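Local coordinates for myosin-I heavy chain (PDB 5EJR), which is the tail MyTH4-FERM piece of an actin-based class VII motor with ATPase activity that takes part in early phagocytosis and adhesion, at residues A[211-214]-A[220-223]; A[279-284]-A[290-295]. One frame throughout, in Å; residues are numbered along the deposited sequence.

Interaction 1 of 2, residues A[211-214]-A[220-223]; sequences TCKI and STKL. With EDO (1,2-ethanediol), chain C.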
ATOM      1  N   THR A 211       5.713 -12.350  -6.923  1.00 36.45           N
ATOM      2  CA  THR A 211       5.295 -12.569  -5.534  1.00 36.04           C
ATOM      3  C   THR A 211       5.709 -11.395  -4.656  1.00 41.61           C
ATOM      4  O   THR A 211       6.676 -10.708  -4.970  1.00 41.15           O
ATOM      5  CB  THR A 211       5.897 -13.863  -4.923  1.00 41.22           C
ATOM      6  OG1 THR A 211       7.312 -13.715  -4.762  1.00 45.09           O
ATOM      7  CG2 THR A 211       5.535 -15.148  -5.692  1.00 35.00           C
ATOM      8  N   CYS A 212       5.014 -11.216  -3.526  1.00 38.58           N
ATOM      9  CA  CYS A 212       5.335 -10.226  -2.511  1.00 38.01           C
ATOM     10  C   CYS A 212       5.564 -10.984  -1.200  1.00 39.42           C
ATOM     11  O   CYS A 212       4.809 -11.903  -0.881  1.00 36.80           O
ATOM     12  CB  CYS A 212       4.225  -9.186  -2.373  1.00 38.70           C
ATOM     13  SG  CYS A 212       4.637  -7.830  -1.239  1.00 43.03           S
ATOM     14  N   LYS A 213       6.617 -10.602  -0.461  1.00 36.37           N
ATOM     15  CA  LYS A 213       7.011 -11.181   0.819  1.00 35.84           C
ATOM     16  C   LYS A 213       6.144 -10.570   1.931  1.00 34.83           C
ATOM     17  O   LYS A 213       6.088  -9.340   2.054  1.00 34.40           O
ATOM     18  CB  LYS A 213       8.495 -10.853   1.082  1.00 40.52           C
ATOM     19  CG  LYS A 213       9.352 -12.042   1.480  1.00 63.15           C
ATOM     20  CD  LYS A 213      10.644 -11.582   2.147  1.00 73.81           C
ATOM     21  CE  LYS A 213      11.546 -12.725   2.535  1.00 79.65           C
ATOM     22  NZ  LYS A 213      12.845 -12.230   3.066  1.00 85.85           N
ATOM     23  N   ILE A 214       5.427 -11.419   2.695  1.00 27.25           N
ATOM     24  CA  ILE A 214       4.573 -10.987   3.813  1.00 24.62           C
ATOM     25  C   ILE A 214       4.989 -11.677   5.116  1.00 26.71           C
ATOM     26  O   ILE A 214       5.010 -12.911   5.193  1.00 25.96           O
ATOM     27  CB  ILE A 214       3.043 -11.122   3.544  1.00 25.64           C
ATOM     28  CG1 ILE A 214       2.628 -10.662   2.107  1.00 24.89           C
ATOM     29  CG2 ILE A 214       2.222 -10.408   4.642  1.00 23.36           C
ATOM     30  CD1 ILE A 214       2.784  -9.190   1.767  1.00 29.98           C
ATOM     31  N   SER A 220       8.112 -15.417  10.759  1.00 32.18           N
ATOM     32  CA  SER A 220       8.101 -16.300   9.594  1.00 30.99           C
ATOM     33  C   SER A 220       7.493 -15.503   8.445  1.00 34.99           C
ATOM     34  O   SER A 220       6.858 -14.476   8.683  1.00 33.89           O
ATOM     35  CB  SER A 220       7.325 -17.589   9.872  1.00 32.34           C
ATOM     36  OG  SER A 220       5.927 -17.445   9.683  1.00 39.93           O
ATOM     37  N   THR A 221       7.701 -15.948   7.212  1.00 33.12           N
ATOM     38  CA  THR A 221       7.256 -15.230   6.016  1.00 33.38           C
ATOM     39  C   THR A 221       6.510 -16.161   5.074  1.00 35.96           C
ATOM     40  O   THR A 221       6.621 -17.385   5.200  1.00 37.41           O
ATOM     41  CB  THR A 221       8.497 -14.589   5.330  1.00 46.33           C
ATOM     42  OG1 THR A 221       9.356 -14.012   6.314  1.00 50.18           O
ATOM     43  CG2 THR A 221       8.141 -13.509   4.357  1.00 49.59           C
ATOM     44  N   LYS A 222       5.733 -15.577   4.146  1.00 28.65           N
ATOM     45  CA  LYS A 222       5.005 -16.258   3.077  1.00 27.06           C
ATOM     46  C   LYS A 222       5.111 -15.423   1.805  1.00 34.75           C
ATOM     47  O   LYS A 222       5.173 -14.189   1.863  1.00 33.59           O
ATOM     48  CB  LYS A 222       3.522 -16.532   3.432  1.00 27.08           C
ATOM     49  CG  LYS A 222       3.296 -17.664   4.441  1.00 33.56           C
ATOM     50  CD  LYS A 222       3.440 -19.052   3.825  1.00 29.09           C
ATOM     51  CE  LYS A 222       3.481 -20.147   4.859  1.00 34.14           C
ATOM     52  NZ  LYS A 222       3.513 -21.495   4.226  1.00 43.81           N
ATOM     53  N   LEU A 223       5.192 -16.098   0.663  1.00 34.02           N
ATOM     54  CA  LEU A 223       5.278 -15.421  -0.613  1.00 35.59           C
ATOM     55  C   LEU A 223       3.901 -15.449  -1.220  1.00 39.66           C
ATOM     56  O   LEU A 223       3.331 -16.525  -1.401  1.00 41.90           O
ATOM     57  CB  LEU A 223       6.334 -16.074  -1.534  1.00 36.62           C
ATOM     58  CG  LEU A 223       7.792 -15.996  -1.057  1.00 41.80           C
ATOM     59  CD1 LEU A 223       8.694 -16.835  -1.937  1.00 42.98           C
ATOM     60  CD2 LEU A 223       8.297 -14.567  -1.015  1.00 44.28           C
TER
HETATM   61  C1  EDO C2402       7.114  -6.270   2.215  1.00 40.17           C
HETATM   62  O1  EDO C2402       7.284  -7.238   3.257  1.00 36.18           O
HETATM   63  C2  EDO C2402       8.035  -6.534   0.996  1.00 44.84           C
HETATM   64  O2  EDO C2402       7.294  -6.250  -0.195  1.00 47.93           O

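Interaction 2 of 2, residues A[279-284]-A[290-295]; sequences ARWEQS and FYFQVR. With EDO (1,2-ethanediol), chain C.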
ATOM      1  N   ALA A 279       4.743   1.950  -4.169  1.00 28.06           N
ATOM      2  CA  ALA A 279       5.179   3.210  -4.779  1.00 28.24           C
ATOM      3  C   ALA A 279       5.234   4.297  -3.690  1.00 34.07           C
ATOM      4  O   ALA A 279       6.269   4.953  -3.535  1.00 35.32           O
ATOM      5  CB  ALA A 279       4.230   3.605  -5.892  1.00 28.63           C
ATOM      6  N   ARG A 280       4.174   4.386  -2.851  1.00 30.18           N
ATOM      7  CA  ARG A 280       4.101   5.306  -1.706  1.00 29.25           C
ATOM      8  C   ARG A 280       5.257   5.140  -0.735  1.00 33.51           C
ATOM      9  O   ARG A 280       5.735   6.137  -0.206  1.00 34.52           O
ATOM     10  CB  ARG A 280       2.755   5.183  -0.992  1.00 29.25           C
ATOM     11  CG  ARG A 280       1.674   6.006  -1.685  1.00 36.12           C
ATOM     12  CD  ARG A 280       0.269   5.560  -1.332  1.00 40.20           C
ATOM     13  NE  ARG A 280      -0.703   6.140  -2.262  1.00 48.62           N
ATOM     14  CZ  ARG A 280      -1.907   5.637  -2.518  1.00 61.87           C
ATOM     15  NH1 ARG A 280      -2.312   4.520  -1.919  1.00 48.20           N
ATOM     16  NH2 ARG A 280      -2.715   6.242  -3.376  1.00 46.52           N
ATOM     17  N   TRP A 281       5.749   3.901  -0.539  1.00 30.53           N
ATOM     18  CA  TRP A 281       6.883   3.623   0.340  1.00 30.28           C
ATOM     19  C   TRP A 281       8.171   4.200  -0.241  1.00 38.37           C
ATOM     20  O   TRP A 281       9.036   4.640   0.516  1.00 38.11           O
ATOM     21  CB  TRP A 281       7.048   2.124   0.549  1.00 28.29           C
ATOM     22  CG  TRP A 281       6.049   1.457   1.458  1.00 28.23           C
ATOM     23  CD1 TRP A 281       5.017   2.039   2.137  1.00 30.55           C
ATOM     24  CD2 TRP A 281       6.005   0.062   1.775  1.00 27.65           C
ATOM     25  NE1 TRP A 281       4.349   1.092   2.881  1.00 29.89           N
ATOM     26  CE2 TRP A 281       4.926  -0.132   2.667  1.00 30.69           C
ATOM     27  CE3 TRP A 281       6.806  -1.040   1.432  1.00 28.33           C
ATOM     28  CZ2 TRP A 281       4.625  -1.381   3.213  1.00 29.25           C
ATOM     29  CZ3 TRP A 281       6.498  -2.279   1.968  1.00 29.22           C
ATOM     30  CH2 TRP A 281       5.415  -2.441   2.842  1.00 29.03           C
ATOM     31  N   GLU A 282       8.296   4.194  -1.592  1.00 36.85           N
ATOM     32  CA  GLU A 282       9.450   4.754  -2.295  1.00 37.85           C
ATOM     33  C   GLU A 282       9.472   6.272  -2.148  1.00 44.00           C
ATOM     34  O   GLU A 282      10.545   6.861  -2.056  1.00 45.24           O
ATOM     35  CB  GLU A 282       9.391   4.410  -3.787  1.00 39.49           C
ATOM     36  CG  GLU A 282       9.673   2.960  -4.104  1.00 47.75           C
ATOM     37  CD  GLU A 282      10.221   2.774  -5.500  1.00 64.52           C
ATOM     38  OE1 GLU A 282       9.711   3.431  -6.436  1.00 46.75           O
ATOM     39  OE2 GLU A 282      11.187   1.994  -5.651  1.00 64.33           O
ATOM     40  N   GLN A 283       8.278   6.890  -2.139  1.00 42.02           N
ATOM     41  CA  GLN A 283       8.039   8.330  -2.021  1.00 42.90           C
ATOM     42  C   GLN A 283       8.225   8.848  -0.590  1.00 48.95           C
ATOM     43  O   GLN A 283       8.373  10.056  -0.400  1.00 48.54           O
ATOM     44  CB  GLN A 283       6.623   8.670  -2.517  1.00 44.07           C
ATOM     45  CG  GLN A 283       6.346   8.294  -3.967  1.00 61.51           C
ATOM     46  CD  GLN A 283       6.002   9.487  -4.813  1.00 88.85           C
ATOM     47  OE1 GLN A 283       4.896  10.031  -4.728  1.00 88.82           O
ATOM     48  NE2 GLN A 283       6.950   9.937  -5.630  1.00 80.97           N
ATOM     49  N   SER A 284       8.202   7.945   0.411  1.00 47.40           N
ATOM     50  CA  SER A 284       8.359   8.279   1.828  1.00 48.27           C
ATOM     51  C   SER A 284       9.758   8.791   2.143  1.00 55.22           C
ATOM     52  O   SER A 284      10.753   8.199   1.713  1.00 55.46           O
ATOM     53  CB  SER A 284       8.044   7.068   2.703  1.00 51.45           C
ATOM     54  OG  SER A 284       8.300   7.320   4.076  1.00 60.01           O
ATOM     55  N   PHE A 290      10.389  -0.380   5.015  1.00 37.88           N
ATOM     56  CA  PHE A 290       9.045  -0.829   5.384  1.00 35.70           C
ATOM     57  C   PHE A 290       8.847  -2.271   4.943  1.00 35.97           C
ATOM     58  O   PHE A 290       9.366  -2.695   3.908  1.00 34.91           O
ATOM     59  CB  PHE A 290       7.940   0.016   4.719  1.00 37.39           C
ATOM     60  CG  PHE A 290       7.588   1.327   5.376  1.00 39.55           C
ATOM     61  CD1 PHE A 290       6.617   1.387   6.372  1.00 42.05           C
ATOM     62  CD2 PHE A 290       8.183   2.517   4.960  1.00 43.09           C
ATOM     63  CE1 PHE A 290       6.286   2.604   6.979  1.00 42.80           C
ATOM     64  CE2 PHE A 290       7.846   3.735   5.563  1.00 45.69           C
ATOM     65  CZ  PHE A 290       6.905   3.769   6.572  1.00 42.98           C
ATOM     66  N   TYR A 291       8.022  -3.001   5.698  1.00 31.23           N
ATOM     67  CA  TYR A 291       7.604  -4.344   5.348  1.00 30.00           C
ATOM     68  C   TYR A 291       6.158  -4.557   5.758  1.00 28.80           C
ATOM     69  O   TYR A 291       5.671  -3.867   6.650  1.00 27.69           O
ATOM     70  CB  TYR A 291       8.552  -5.430   5.901  1.00 31.14           C
ATOM     71  CG  TYR A 291       8.558  -5.567   7.405  1.00 32.21           C
ATOM     72  CD1 TYR A 291       7.667  -6.423   8.049  1.00 32.59           C
ATOM     73  CD2 TYR A 291       9.498  -4.898   8.182  1.00 33.19           C
ATOM     74  CE1 TYR A 291       7.693  -6.587   9.432  1.00 33.86           C
ATOM     75  CE2 TYR A 291       9.537  -5.058   9.567  1.00 33.63           C
ATOM     76  CZ  TYR A 291       8.635  -5.908  10.188  1.00 41.76           C
ATOM     77  OH  TYR A 291       8.668  -6.078  11.553  1.00 42.18           O
ATOM     78  N   PHE A 292       5.476  -5.481   5.080  1.00 22.44           N
ATOM     79  CA  PHE A 292       4.095  -5.857   5.374  1.00 21.11           C
ATOM     80  C   PHE A 292       4.070  -6.957   6.422  1.00 23.86           C
ATOM     81  O   PHE A 292       4.821  -7.933   6.317  1.00 22.05           O
ATOM     82  CB  PHE A 292       3.404  -6.381   4.118  1.00 22.21           C
ATOM     83  CG  PHE A 292       3.144  -5.368   3.038  1.00 23.45           C
ATOM     84  CD1 PHE A 292       2.267  -4.311   3.248  1.00 23.56           C
ATOM     85  CD2 PHE A 292       3.712  -5.515   1.779  1.00 25.94           C
ATOM     86  CE1 PHE A 292       1.991  -3.401   2.236  1.00 25.88           C
ATOM     87  CE2 PHE A 292       3.455  -4.584   0.769  1.00 28.60           C
ATOM     88  CZ  PHE A 292       2.582  -3.545   0.998  1.00 26.06           C
ATOM     89  N   GLN A 293       3.192  -6.807   7.427  1.00 20.42           N
ATOM     90  CA  GLN A 293       3.025  -7.799   8.481  1.00 19.47           C
ATOM     91  C   GLN A 293       1.525  -8.120   8.689  1.00 20.83           C
ATOM     92  O   GLN A 293       0.710  -7.210   8.814  1.00 19.99           O
ATOM     93  CB  GLN A 293       3.704  -7.318   9.766  1.00 20.69           C
ATOM     94  CG  GLN A 293       3.397  -8.121  11.036  1.00 30.10           C
ATOM     95  CD  GLN A 293       3.839  -7.375  12.283  1.00 37.56           C
ATOM     96  OE1 GLN A 293       3.208  -6.416  12.711  1.00 34.48           O
ATOM     97  NE2 GLN A 293       4.891  -7.830  12.939  1.00 30.59           N
ATOM     98  N   VAL A 294       1.175  -9.403   8.656  1.00 16.85           N
ATOM     99  CA  VAL A 294      -0.183  -9.865   8.913  1.00 16.51           C
ATOM    100  C   VAL A 294      -0.401  -9.734  10.416  1.00 21.19           C
ATOM    101  O   VAL A 294       0.486 -10.049  11.214  1.00 20.84           O
ATOM    102  CB  VAL A 294      -0.472 -11.295   8.373  1.00 20.34           C
ATOM    103  CG1 VAL A 294      -1.733 -11.899   8.997  1.00 18.10           C
ATOM    104  CG2 VAL A 294      -0.606 -11.274   6.852  1.00 20.47           C
ATOM    105  N   ARG A 295      -1.552  -9.193  10.791  1.00 17.60           N
ATOM    106  CA  ARG A 295      -1.913  -9.019  12.190  1.00 16.47           C
ATOM    107  C   ARG A 295      -3.358  -9.410  12.343  1.00 18.95           C
ATOM    108  O   ARG A 295      -4.136  -9.276  11.400  1.00 17.49           O
ATOM    109  CB  ARG A 295      -1.744  -7.550  12.619  1.00 20.18           C
ATOM    110  CG  ARG A 295      -0.283  -7.098  12.734  1.00 22.47           C
ATOM    111  CD  ARG A 295      -0.206  -5.773  13.462  1.00 29.15           C
ATOM    112  NE  ARG A 295      -0.396  -5.898  14.913  1.00 24.81           N
ATOM    113  CZ  ARG A 295       0.545  -6.284  15.769  1.00 35.71           C
ATOM    114  NH1 ARG A 295       1.728  -6.698  15.327  1.00 25.72           N
ATOM    115  NH2 ARG A 295       0.296  -6.304  17.071  1.00 31.57           N
TER
HETATM  116  C1  EDO C2402       7.114  -6.270   2.215  1.00 40.17           C
HETATM  117  O1  EDO C2402       7.284  -7.238   3.257  1.00 36.18           O
HETATM  118  C2  EDO C2402       8.035  -6.534   0.996  1.00 44.84           C
HETATM  119  O2  EDO C2402       7.294  -6.250  -0.195  1.00 47.93           O

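Interaction 1 of 2, residues A[211-214]-A[220-223]
The side chain of K213 packs unusually tightly on T221, its diagonal neighbour, with CG of K213 only 3.4 Å from CG2 of T221, closer than normal carbon contact. The lysine's chi1, -130°, lies off the usual staggered positions, which fits a crowded site. Beyond CG the lysine chain runs extended, and its CD and CE stay near the same methyl group. CD2 of L223, the residue paired with K213 across the strands, lies 3.7 Å from CG of K213. The same methyl of L223 also reaches OG1 of T211. T211, K213, T221 and L223 thus form one row of mixed polar and apolar groups on one face of the strand pair. I214 and K222 point to the other face. Strands 211-215 and 221-225 form a beta hairpin, the first in the ubiquitin-like lobe of the FERM domain. K213 and L223 are a non-hydrogen-bonded antiparallel pair. I214 and K222 are the hydrogen-bonded pair. N of I214 gives a nearly straight bond to O of K222, 2.9 Å long with 166° at the hydrogen. The return bond, from N of K222 to O of I214, is more bent, at 149°. CA of T221 adds a CH...O contact to that same carbonyl oxygen. I214 turns its end away from the partner strand and packs on I235 and V239 of helix 232-243. On the edge of strand 211-215 that faces strand 290-296, O of K213 accepts a 2.7 Å hydrogen bond from O1 of an ethanediol, probably from the crystallisation liquor.

Interaction 2 of 2, residues A[279-284]-A[290-295]
W281 and F290 both carry CG anti to their own carbonyl carbon, with chi1 of -74° and -82°, and these turns bring the indole and the phenyl ring together. CB of F290 sits over the centre of the indole's six-membered ring. It makes a CH-pi contact 3.5 Å from that ring's centroid. On the same face, the phenyl ring of F290 stacks face to face on the five-membered ring, centroids 4.6 Å apart and planes at 19°. F292 meets the far end of the indole. CH2 of W281 stands over the centre of the F292 ring, and CZ2 of W281 is 3.5 Å from CE1 of F292. These two rings are inclined to each other in an oblique pair. The three residues form an aromatic cluster that joins the end of helix 274-283 to strand 290-296, which lies between strands 211-215 and 253-259 in the ubiquitin-like lobe. Without the indole, as with an alanine at W281, the rings of F290 and F292 would probably lose their shared partner and a gap would open between helix and strand. At the margin, OG of S284 approaches CE2 of F290 at the ring edge, 3.9 Å away, while it bonds to N of E286. N of F292 donates a 3.1 Å hydrogen bond to O1 of the ethanediol, whose C1 lies at the edge of the indole. F292 also rests on I232 of helix 232-243. With no polar bond between the two segments, the contact probably rests on dispersion between the rings and on their fit rather than on charge.

Both contacts lie near the surface of the ubiquitin-like lobe, and each has one buried residue. That residue is I214 in interaction 1 and F292 in interaction 2. The two pack together, with CD1 of I214 3.7 Å from CB of F292, so the hairpin and strand 290-296 share one apolar interior with helix 232-243. Interaction 1 pairs two strands by backbone hydrogen bonds, with mixed side chains over the outer face. Interaction 2 joins a helix end to a strand by aromatic side chains. One ethanediol links the two, bonded to O of K213 and N of F292 where the strands 211-215 and 290-296 run side by side.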